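Side-chain contacts in resiniferatoxin-binding, phosphotriesterase-related protein (PDB 3K2G), which binds two zinc ions in a TIM barrel of the phosphotriesterase family and may act as a phosphoric diester hydrolase: residues Gly294-Asp297 and Arg298-Leu301; His333-Asp337 and Ala338-Thr342. All blocks are in the same frame, centred on the assembly; numbering follows the deposited sequence.

Contact 1 of 2, residues Gly294-Asp297 and Arg298-Leu301; sequences GYLD and RILL
Arg298 N reaches back to Tyr295 O (3.1 Å) and Ile299 N to Leu296 O (3.2 Å), two successive i to i+3 bonds that make the short 3-10 turn leading from helix 280-292 into strand 299-301 of the TIM barrel. From the end of the turn onward, the backbones of Arg298 and Leu300 pair with the parallel strand 258-261. Asp297 and Arg298 form a salt bridge between neighbours in sequence, OD1 of Asp297 lying 2.9 Å from NE of Arg298. The aspartate's chi1 of 62° sets CG between its own N and carbonyl carbon, which brings OD1 to the side of Arg298, while the arginine chain bends at chi2 and chi3 so that NE curls back beside Asp297. NE and NH1 also approach Asp297 O in two weak bonds. The two flat groups stand almost perpendicular, 80° apart, with NE above the carboxylate plane. NH2 of Arg298 bonds to the carbonyl oxygens of Gly256 and Arg232, and its guanidinium makes a cation-pi contact with Phe258, which together should restrict its rotation. Ile299 lays CG1 3.5 Å from the carbonyl O of Tyr295, and its apolar end, CD1, comes to 4.4 Å from Leu296 CD1.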
loop_
_atom_site.group_PDB
_atom_site.type_symbol
_atom_site.label_atom_id
_atom_site.label_comp_id
_atom_site.label_asym_id
_atom_site.label_seq_id
_atom_site.Cartn_x
_atom_site.Cartn_y
_atom_site.Cartn_z
ATOM N N GLY B 294 19.500 2.513 -1.242
ATOM C CA GLY B 294 20.951 2.410 -1.217
ATOM C C GLY B 294 21.562 1.036 -1.439
ATOM O O GLY B 294 22.706 0.797 -1.044
ATOM N N TYR B 295 20.827 0.133 -2.079
ATOM C CA TYR B 295 21.343 -1.209 -2.316
ATOM C C TYR B 295 21.592 -1.534 -3.783
ATOM O O TYR B 295 21.593 -2.701 -4.170
ATOM C CB TYR B 295 20.387 -2.236 -1.722
ATOM C CG TYR B 295 20.185 -2.044 -0.242
ATOM C CD1 TYR B 295 21.229 -2.255 0.654
ATOM C CD2 TYR B 295 18.963 -1.606 0.259
ATOM C CE1 TYR B 295 21.059 -2.028 2.019
ATOM C CE2 TYR B 295 18.784 -1.376 1.616
ATOM C CZ TYR B 295 19.832 -1.587 2.488
ATOM O OH TYR B 295 19.654 -1.342 3.828
ATOM N N LEU B 296 21.823 -0.506 -4.594
ATOM C CA LEU B 296 22.066 -0.708 -6.019
ATOM C C LEU B 296 23.263 -1.608 -6.314
ATOM O O LEU B 296 23.223 -2.404 -7.253
ATOM C CB LEU B 296 22.269 0.637 -6.728
ATOM C CG LEU B 296 22.616 0.588 -8.224
ATOM C CD1 LEU B 296 21.478 -0.068 -8.995
ATOM C CD2 LEU B 296 22.872 2.006 -8.745
ATOM N N ASP B 297 24.327 -1.495 -5.524
ATOM C CA ASP B 297 25.506 -2.308 -5.790
ATOM C C ASP B 297 25.347 -3.778 -5.447
ATOM O O ASP B 297 26.295 -4.548 -5.583
ATOM C CB ASP B 297 26.744 -1.753 -5.068
ATOM C CG ASP B 297 26.606 -1.758 -3.559
ATOM O OD1 ASP B 297 25.985 -2.689 -2.994
ATOM O OD2 ASP B 297 27.147 -0.825 -2.927
ATOM N N ARG B 298 24.156 -4.168 -5.007
ATOM C CA ARG B 298 23.902 -5.558 -4.652
ATOM C C ARG B 298 22.940 -6.222 -5.647
ATOM O O ARG B 298 22.615 -7.406 -5.519
ATOM C CB ARG B 298 23.305 -5.628 -3.246
ATOM C CG ARG B 298 24.068 -6.524 -2.273
ATOM C CD ARG B 298 25.232 -5.815 -1.598
ATOM N NE ARG B 298 26.319 -5.488 -2.512
ATOM C CZ ARG B 298 27.406 -6.235 -2.693
ATOM N NH1 ARG B 298 28.333 -5.841 -3.550
ATOM N NH2 ARG B 298 27.570 -7.368 -2.014
ATOM N N ILE B 299 22.501 -5.459 -6.645
ATOM C CA ILE B 299 21.548 -5.965 -7.629
ATOM C C ILE B 299 22.161 -6.589 -8.880
ATOM O O ILE B 299 22.991 -5.971 -9.550
ATOM C CB ILE B 299 20.578 -4.844 -8.062
ATOM C CG1 ILE B 299 19.884 -4.265 -6.821
ATOM C CG2 ILE B 299 19.549 -5.399 -9.046
ATOM C CD1 ILE B 299 18.960 -3.106 -7.109
ATOM N N LEU B 300 21.730 -7.814 -9.189
ATOM C CA LEU B 300 22.200 -8.552 -10.361
ATOM C C LEU B 300 21.005 -8.914 -11.249
ATOM O O LEU B 300 19.911 -9.167 -10.745
ATOM C CB LEU B 300 22.925 -9.834 -9.940
ATOM C CG LEU B 300 24.183 -9.653 -9.082
ATOM C CD1 LEU B 300 24.759 -11.009 -8.720
ATOM C CD2 LEU B 300 25.209 -8.824 -9.848
ATOM N N LEU B 301 21.237 -8.954 -12.561
ATOM C CA LEU B 301 20.187 -9.243 -13.545
ATOM C C LEU B 301 20.572 -10.335 -14.542
ATOM O O LEU B 301 21.696 -10.363 -15.020
ATOM C CB LEU B 301 19.880 -7.985 -14.351
ATOM C CG LEU B 301 19.585 -6.660 -13.648
ATOM C CD1 LEU B 301 19.540 -5.541 -14.692
ATOM C CD2 LEU B 301 18.280 -6.747 -12.896
#

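Contact 2 of 2, residues His333-Asp337 and Ala338-Thr342; sequences HGLDD and AALET
Leu340 N bonds to Asp336 O (3.1 Å) and Glu341 N to Asp337 O (2.8 Å), the opening i to i+4 bonds of helix 337-352, whose N-cap is Asp336. The segment before it leaves helix 321-332 through a Schellman motif at Gly334, so a few residues join two helices on the outside of the barrel. Asp336 turns its carboxylate onto the helix start: with CG between its backbone N and carbonyl carbon (chi1 58°), OD1 accepts from Ala339 N at 2.8 Å, the donor arriving nearly in line with the C-O bond. The carboxylate thus caps a first-turn N-H, and its negative charge would be expected to suit the positive end of the helix dipole. Ala338 CB lies 3.3 Å from the same OD1. Leu335, just ahead of the cap, points toward the helix and covers its first turn, also touching Leu330 and Leu343. Leu340 carries CG to 3.4 Å from Asp336 O, and its CD2 approaches Leu335 CB at 4.3 Å. Closer than that leucine pair is Leu335 to Ala339, with CD2 of the leucine 3.8 Å from the alanine CB.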
loop_
_atom_site.group_PDB
_atom_site.type_symbol
_atom_site.label_atom_id
_atom_site.label_comp_id
_atom_site.label_asym_id
_atom_site.label_seq_id
_atom_site.Cartn_x
_atom_site.Cartn_y
_atom_site.Cartn_z
ATOM N N HIS B 333 11.664 3.538 -16.091
ATOM C CA HIS B 333 11.308 3.587 -14.680
ATOM C C HIS B 333 12.096 4.620 -13.876
ATOM O O HIS B 333 11.758 4.892 -12.727
ATOM C CB HIS B 333 11.477 2.212 -14.026
ATOM C CG HIS B 333 10.299 1.307 -14.203
ATOM N ND1 HIS B 333 10.005 0.690 -15.400
ATOM C CD2 HIS B 333 9.334 0.922 -13.336
ATOM C CE1 HIS B 333 8.913 -0.038 -15.261
ATOM N NE2 HIS B 333 8.485 0.086 -14.018
ATOM N N GLY B 334 13.151 5.179 -14.457
ATOM C CA GLY B 334 13.909 6.185 -13.733
ATOM C C GLY B 334 15.409 5.997 -13.578
ATOM O O GLY B 334 16.087 6.901 -13.089
ATOM N N LEU B 335 15.943 4.848 -13.979
ATOM C CA LEU B 335 17.381 4.621 -13.851
ATOM C C LEU B 335 18.168 5.236 -15.002
ATOM O O LEU B 335 17.759 5.144 -16.159
ATOM C CB LEU B 335 17.688 3.124 -13.782
ATOM C CG LEU B 335 17.331 2.375 -12.503
ATOM C CD1 LEU B 335 17.800 0.929 -12.636
ATOM C CD2 LEU B 335 17.991 3.043 -11.297
ATOM N N ASP B 336 19.299 5.861 -14.685
ATOM C CA ASP B 336 20.131 6.465 -15.720
ATOM C C ASP B 336 21.163 5.467 -16.224
ATOM O O ASP B 336 21.313 4.388 -15.658
ATOM C CB ASP B 336 20.834 7.731 -15.208
ATOM C CG ASP B 336 21.708 7.476 -13.992
ATOM O OD1 ASP B 336 22.223 6.350 -13.841
ATOM O OD2 ASP B 336 21.896 8.420 -13.193
ATOM N N ASP B 337 21.873 5.838 -17.285
ATOM C CA ASP B 337 22.880 4.969 -17.888
ATOM C C ASP B 337 23.952 4.514 -16.900
ATOM O O ASP B 337 24.480 3.410 -17.022
ATOM C CB ASP B 337 23.551 5.674 -19.071
ATOM C CG ASP B 337 24.601 6.680 -18.633
ATOM O OD1 ASP B 337 24.251 7.635 -17.903
ATOM O OD2 ASP B 337 25.781 6.510 -19.018
ATOM N N ALA B 338 24.281 5.368 -15.933
ATOM C CA ALA B 338 25.291 5.033 -14.933
ATOM C C ALA B 338 24.815 3.837 -14.127
ATOM O O ALA B 338 25.582 2.917 -13.838
ATOM C CB ALA B 338 25.534 6.224 -14.006
ATOM N N ALA B 339 23.538 3.861 -13.767
ATOM C CA ALA B 339 22.946 2.779 -12.998
ATOM C C ALA B 339 22.900 1.500 -13.833
ATOM O O ALA B 339 23.126 0.403 -13.317
ATOM C CB ALA B 339 21.544 3.171 -12.547
ATOM N N LEU B 340 22.615 1.640 -15.126
ATOM C CA LEU B 340 22.547 0.477 -16.005
ATOM C C LEU B 340 23.937 -0.125 -16.166
ATOM O O LEU B 340 24.091 -1.345 -16.246
ATOM C CB LEU B 340 21.988 0.871 -17.375
ATOM C CG LEU B 340 20.618 1.553 -17.359
ATOM C CD1 LEU B 340 20.193 1.864 -18.793
ATOM C CD2 LEU B 340 19.594 0.656 -16.678
ATOM N N GLU B 341 24.943 0.744 -16.205
ATOM C CA GLU B 341 26.332 0.324 -16.333
ATOM C C GLU B 341 26.716 -0.431 -15.060
ATOM O O GLU B 341 27.406 -1.450 -15.115
ATOM C CB GLU B 341 27.224 1.559 -16.513
ATOM C CG GLU B 341 28.721 1.289 -16.585
ATOM C CD GLU B 341 29.123 0.464 -17.791
ATOM O OE1 GLU B 341 28.607 0.723 -18.897
ATOM O OE2 GLU B 341 29.969 -0.439 -17.634
ATOM N N THR B 342 26.253 0.080 -13.919
ATOM C CA THR B 342 26.528 -0.535 -12.622
ATOM C C THR B 342 25.927 -1.943 -12.538
ATOM O O THR B 342 26.554 -2.877 -12.041
ATOM C CB THR B 342 25.950 0.332 -11.471
ATOM O OG1 THR B 342 26.660 1.574 -11.408
ATOM C CG2 THR B 342 26.068 -0.391 -10.131
#

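Both contacts are junctions between secondary-structure elements on one side of the barrel, away from the zinc site, with centres about 11 Å apart. Contact 1 is mostly buried and leads into a barrel strand; contact 2 lies at the surface and starts the outer helix 337-352. An aspartate matters in each, but differently: one pairs with an arginine side chain, the other accepts a backbone N-H. Helix 337-352 ties them together, since Asn347 ND2 bonds to the carbonyl oxygens of Leu296 and Ile299, and Leu343 packs on Leu296, Ile299 and Leu335. They also touch directly, Leu296 CG lying 4.1 Å from Thr342 CG2.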